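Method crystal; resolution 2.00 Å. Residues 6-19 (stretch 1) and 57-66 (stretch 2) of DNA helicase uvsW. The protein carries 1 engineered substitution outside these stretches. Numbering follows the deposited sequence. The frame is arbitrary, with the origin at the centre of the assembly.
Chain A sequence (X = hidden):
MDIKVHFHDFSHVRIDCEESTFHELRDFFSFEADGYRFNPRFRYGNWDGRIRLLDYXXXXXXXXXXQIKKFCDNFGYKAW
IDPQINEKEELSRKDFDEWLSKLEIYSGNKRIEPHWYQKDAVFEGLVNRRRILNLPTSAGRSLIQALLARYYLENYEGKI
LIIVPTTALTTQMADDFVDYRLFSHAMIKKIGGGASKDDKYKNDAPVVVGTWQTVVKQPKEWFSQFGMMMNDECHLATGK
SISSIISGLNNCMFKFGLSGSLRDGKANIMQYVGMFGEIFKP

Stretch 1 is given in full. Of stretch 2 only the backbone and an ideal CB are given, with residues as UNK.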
# COMPACT_ATOMS: atom_id res chain seq x y z
N HIS A 6 -3.74 -15.43 -12.56
CA HIS A 6 -5.07 -14.85 -12.62
C HIS A 6 -5.32 -13.77 -11.59
O HIS A 6 -4.77 -13.79 -10.49
CB HIS A 6 -6.14 -15.93 -12.44
CG HIS A 6 -6.10 -17.00 -13.49
ND1 HIS A 6 -5.31 -18.12 -13.38
CD2 HIS A 6 -6.74 -17.10 -14.68
CE1 HIS A 6 -5.47 -18.87 -14.45
NE2 HIS A 6 -6.33 -18.27 -15.26
N PHE A 7 -6.18 -12.84 -11.95
CA PHE A 7 -6.55 -11.78 -11.05
C PHE A 7 -7.36 -12.44 -9.92
O PHE A 7 -8.07 -13.42 -10.15
CB PHE A 7 -7.39 -10.74 -11.80
CG PHE A 7 -7.72 -9.52 -10.99
CD1 PHE A 7 -6.86 -8.42 -11.00
CD2 PHE A 7 -8.86 -9.48 -10.20
CE1 PHE A 7 -7.15 -7.29 -10.24
CE2 PHE A 7 -9.16 -8.36 -9.44
CZ PHE A 7 -8.29 -7.26 -9.46
N HIS A 8 -7.24 -11.90 -8.71
CA HIS A 8 -7.94 -12.39 -7.52
C HIS A 8 -7.92 -11.21 -6.54
O HIS A 8 -7.05 -11.12 -5.68
CB HIS A 8 -7.19 -13.58 -6.92
CG HIS A 8 -7.80 -14.11 -5.66
ND1 HIS A 8 -8.85 -15.02 -5.67
CD2 HIS A 8 -7.57 -13.82 -4.36
CE1 HIS A 8 -9.23 -15.25 -4.42
NE2 HIS A 8 -8.47 -14.54 -3.61
N ASP A 9 -8.88 -10.31 -6.67
CA ASP A 9 -8.94 -9.08 -5.85
C ASP A 9 -7.63 -8.27 -5.82
O ASP A 9 -6.62 -8.67 -6.39
CB ASP A 9 -9.50 -9.35 -4.42
CG ASP A 9 -8.52 -10.05 -3.48
OD1 ASP A 9 -7.29 -9.86 -3.59
OD2 ASP A 9 -9.01 -10.78 -2.59
N PHE A 10 -7.66 -7.12 -5.16
CA PHE A 10 -6.48 -6.27 -5.12
C PHE A 10 -5.44 -6.52 -4.03
O PHE A 10 -4.53 -5.71 -3.86
CB PHE A 10 -6.90 -4.80 -5.10
CG PHE A 10 -7.50 -4.35 -6.40
CD1 PHE A 10 -8.87 -4.27 -6.55
CD2 PHE A 10 -6.68 -4.07 -7.49
CE1 PHE A 10 -9.43 -3.93 -7.78
CE2 PHE A 10 -7.23 -3.73 -8.73
CZ PHE A 10 -8.61 -3.66 -8.87
N SER A 11 -5.56 -7.63 -3.32
CA SER A 11 -4.58 -7.95 -2.29
C SER A 11 -3.61 -9.01 -2.83
O SER A 11 -2.40 -8.94 -2.57
CB SER A 11 -5.26 -8.45 -1.01
OG SER A 11 -5.83 -9.74 -1.17
N HIS A 12 -4.13 -9.95 -3.63
CA HIS A 12 -3.31 -11.03 -4.19
C HIS A 12 -3.69 -11.44 -5.60
O HIS A 12 -4.73 -11.05 -6.12
CB HIS A 12 -3.44 -12.31 -3.34
CG HIS A 12 -2.98 -12.17 -1.93
ND1 HIS A 12 -3.72 -11.52 -0.96
CD2 HIS A 12 -1.85 -12.60 -1.32
CE1 HIS A 12 -3.07 -11.57 0.19
NE2 HIS A 12 -1.94 -12.21 0.00
N VAL A 13 -2.83 -12.24 -6.22
CA VAL A 13 -3.09 -12.79 -7.54
C VAL A 13 -3.02 -14.30 -7.30
O VAL A 13 -2.41 -14.73 -6.33
CB VAL A 13 -2.02 -12.39 -8.58
CG1 VAL A 13 -2.19 -10.93 -8.96
CG2 VAL A 13 -0.62 -12.66 -8.04
N ARG A 14 -3.67 -15.09 -8.15
CA ARG A 14 -3.65 -16.53 -7.98
C ARG A 14 -2.78 -17.15 -9.05
O ARG A 14 -2.87 -16.78 -10.21
CB ARG A 14 -5.05 -17.12 -8.07
CG ARG A 14 -5.08 -18.61 -7.78
CD ARG A 14 -6.45 -19.22 -7.95
NE ARG A 14 -6.78 -19.48 -9.36
CZ ARG A 14 -7.61 -18.74 -10.08
NH1 ARG A 14 -8.21 -17.68 -9.54
NH2 ARG A 14 -7.86 -19.07 -11.34
N ILE A 15 -1.95 -18.11 -8.66
CA ILE A 15 -1.07 -18.77 -9.62
C ILE A 15 -1.47 -20.21 -9.91
O ILE A 15 -1.72 -20.99 -9.00
CB ILE A 15 0.38 -18.76 -9.13
CG1 ILE A 15 0.79 -17.33 -8.74
CG2 ILE A 15 1.29 -19.31 -10.23
CD1 ILE A 15 2.21 -17.20 -8.24
N ASP A 16 -1.53 -20.54 -11.20
CA ASP A 16 -1.89 -21.87 -11.68
C ASP A 16 -0.65 -22.49 -12.29
O ASP A 16 -0.04 -21.91 -13.18
CB ASP A 16 -2.97 -21.77 -12.76
CG ASP A 16 -4.35 -21.57 -12.18
OD1 ASP A 16 -4.50 -20.78 -11.22
OD2 ASP A 16 -5.30 -22.21 -12.70
N CYS A 17 -0.27 -23.67 -11.81
CA CYS A 17 0.92 -24.34 -12.30
C CYS A 17 0.98 -25.76 -11.76
O CYS A 17 0.06 -26.22 -11.08
CB CYS A 17 2.17 -23.59 -11.85
SG CYS A 17 2.34 -23.55 -10.05
N GLU A 18 2.07 -26.46 -12.07
CA GLU A 18 2.24 -27.83 -11.60
C GLU A 18 2.51 -27.82 -10.10
O GLU A 18 2.66 -26.76 -9.49
CB GLU A 18 3.41 -28.51 -12.31
CG GLU A 18 2.99 -29.58 -13.30
CD GLU A 18 2.17 -29.03 -14.46
OE1 GLU A 18 2.70 -28.21 -15.24
OE2 GLU A 18 0.99 -29.43 -14.59
N GLU A 19 2.56 -29.01 -9.50
CA GLU A 19 2.82 -29.11 -8.08
C GLU A 19 4.31 -28.94 -7.87
O GLU A 19 4.76 -28.52 -6.81
CB GLU A 19 2.36 -30.48 -7.56
CG GLU A 19 2.40 -30.63 -6.03
CD GLU A 19 1.44 -29.68 -5.32
OE1 GLU A 19 1.24 -29.85 -4.09
OE2 GLU A 19 0.88 -28.77 -5.98
N UNK A 57 -2.72 -21.80 -1.02
CA UNK A 57 -3.91 -21.46 -1.80
C UNK A 57 -3.43 -20.89 -3.13
O UNK A 57 -4.23 -20.45 -3.95
CB UNK A 57 -4.81 -20.47 -1.06
N UNK A 58 -2.12 -20.92 -3.33
CA UNK A 58 -1.50 -20.42 -4.55
C UNK A 58 -1.81 -18.93 -4.76
O UNK A 58 -1.93 -18.46 -5.90
CB UNK A 58 -1.98 -21.24 -5.75
N UNK A 59 -1.93 -18.19 -3.66
CA UNK A 59 -2.20 -16.76 -3.70
C UNK A 59 -0.91 -16.03 -3.38
O UNK A 59 -0.20 -16.39 -2.44
CB UNK A 59 -3.31 -16.37 -2.72
N UNK A 60 -0.61 -15.00 -4.16
CA UNK A 60 0.60 -14.21 -3.96
C UNK A 60 0.26 -12.73 -3.80
O UNK A 60 -0.57 -12.20 -4.55
CB UNK A 60 1.57 -14.41 -5.13
N UNK A 61 0.86 -12.05 -2.82
CA UNK A 61 0.49 -10.63 -2.73
C UNK A 61 0.69 -9.92 -4.07
O UNK A 61 1.72 -10.07 -4.74
CB UNK A 61 1.31 -9.93 -1.64
N UNK A 62 -0.33 -9.16 -4.46
CA UNK A 62 -0.37 -8.42 -5.73
C UNK A 62 0.94 -7.73 -6.09
O UNK A 62 1.48 -7.93 -7.18
CB UNK A 62 -1.48 -7.37 -5.67
N UNK A 63 1.45 -6.92 -5.16
CA UNK A 63 2.68 -6.19 -5.39
C UNK A 63 3.89 -6.95 -5.88
O UNK A 63 4.82 -6.34 -6.41
CB UNK A 63 3.07 -5.49 -4.08
N UNK A 64 3.90 -8.27 -5.72
CA UNK A 64 5.04 -9.10 -6.14
C UNK A 64 4.93 -9.75 -7.53
O UNK A 64 5.83 -10.49 -7.94
CB UNK A 64 5.24 -10.21 -5.11
N UNK A 65 3.85 -9.47 -8.25
CA UNK A 65 3.67 -10.05 -9.57
C UNK A 65 4.90 -9.83 -10.45
O UNK A 65 5.36 -10.75 -11.13
CB UNK A 65 2.43 -9.46 -10.24
N UNK A 66 5.43 -8.61 -10.43
CA UNK A 66 6.59 -8.29 -11.25
C UNK A 66 7.81 -9.16 -11.03
O UNK A 66 8.61 -9.36 -11.95
CB UNK A 66 6.98 -6.83 -11.01

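Position 57 lies before the paired strand, and its ideal CB has nothing of stretch 1 within 5.5 Å. Many residues would suit, polar ones especially; it is Asn57, whose ND2 bonds elsewhere in the structure.

At position 58 the backbone angles (59°/33°) are left-handed, a region where Gly and Asn are commonest, yet CA-to-CB points toward stretch 1. The backbone O accepts from Ile15 N (2.8 Å). Ahead lie the carbonyls of Ile15 and Glu18 and the carboxylate of Glu19, so a long donor, Lys or Arg, is favoured. The residue is Arg58, whose guanidinium turns its edge to these acceptors. Its NH1 forms a salt bridge with Glu19 OE2 (3.3 Å), NH2 donates to Glu18 O (2.6 Å, though the place of NH2 is less sure), and NE makes a weak bond to Ile15 O (3.2 Å).

Position 59 is extended and pairs with Arg14 in an antiparallel, non-hydrogen-bonded bridge. Its CB shares a sheet face with the Arg14 side chain and is 4.1 Å from His12 CB, with the His8 ring just beyond. Leu, Ile, Met or an aromatic could use that ring. Leu59 lays CD2 over one face of it, 3.5 Å from His8 CD2, and also meets Arg14 CB with CD2 (3.9 Å).

Position 60 is bonded to Val13 both ways: its N donates to Val13 O and its O accepts from Val13 N, each at 2.8 Å. Its CB, on the same face as the Val13 side chain, lies near Val13 CG2 and Ile15 CD1, so an aliphatic residue is expected. Leu60 packs its CB against both, at 4.0 Å from Val13 CG2 and 4.2 Å from Ile15 CD1.

At position 61 the N makes no hydrogen bond to stretch 1, and phi is -53°, so proline is allowed among many others. Pro61 places CD 3.6 Å from His12 CD2, while its CA makes a CA-H...O contact with Ser11 O (3.4 Å).

Position 62 begins a 3-10 segment; its N donates to Ser11 O (2.8 Å). CB points sideways, but Phe7, Phe10 and Val13 leave an apolar site within reach of a large side chain, so Leu, Met or Phe would serve. Phe62 places CE1 3.7 Å from Phe7 CE1 and 4.1 Å from Phe10 CD2, with Val13 CG1 over one ring face.

At positions 63, 64 and 66 the ideal CB has nothing of stretch 1 within 5.5 Å, so stretch 1 sets no preference; they are Gly63, Leu64 and Gly66. At position 65 the ideal CB is 4.9 Å from Val13 CG2, favouring a small aliphatic; Val65 CG2 reaches Val13 CG1 (3.6 Å).

Stretch 2 57-66: NRLLPFGLVG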
# COMPACT_ATOMS: atom_id res chain seq x y z
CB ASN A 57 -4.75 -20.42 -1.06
CG ASN A 57 -5.46 -20.99 0.15
OD1 ASN A 57 -6.43 -21.73 0.02
ND2 ASN A 57 -4.97 -20.65 1.34
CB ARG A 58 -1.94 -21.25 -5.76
CG ARG A 58 -1.50 -22.72 -5.71
CD ARG A 58 -2.03 -23.51 -6.91
NE ARG A 58 -1.01 -23.92 -7.89
CZ ARG A 58 -0.24 -25.01 -7.78
NH1 ARG A 58 -0.37 -25.82 -6.73
NH2 ARG A 58 0.64 -25.31 -8.73
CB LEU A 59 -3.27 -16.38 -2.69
CG LEU A 59 -4.68 -16.92 -2.92
CD1 LEU A 59 -5.60 -16.47 -1.81
CD2 LEU A 59 -5.20 -16.44 -4.26
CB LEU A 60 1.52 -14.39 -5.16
CG LEU A 60 2.82 -13.60 -5.13
CD1 LEU A 60 3.87 -14.37 -4.35
CD2 LEU A 60 3.29 -13.34 -6.54
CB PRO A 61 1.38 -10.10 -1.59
CG PRO A 61 2.39 -11.18 -1.34
CD PRO A 61 1.68 -12.46 -1.68
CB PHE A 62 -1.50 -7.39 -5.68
CG PHE A 62 -2.03 -6.99 -7.02
CD1 PHE A 62 -3.35 -7.25 -7.35
CD2 PHE A 62 -1.24 -6.30 -7.93
CE1 PHE A 62 -3.88 -6.84 -8.58
CE2 PHE A 62 -1.76 -5.88 -9.16
CZ PHE A 62 -3.08 -6.15 -9.48
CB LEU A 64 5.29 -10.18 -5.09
CG LEU A 64 5.91 -9.74 -3.76
CD1 LEU A 64 5.68 -10.80 -2.70
CD2 LEU A 64 7.39 -9.47 -3.96
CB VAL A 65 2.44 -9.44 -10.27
CG1 VAL A 65 2.25 -10.06 -11.64
CG2 VAL A 65 1.20 -9.69 -9.44
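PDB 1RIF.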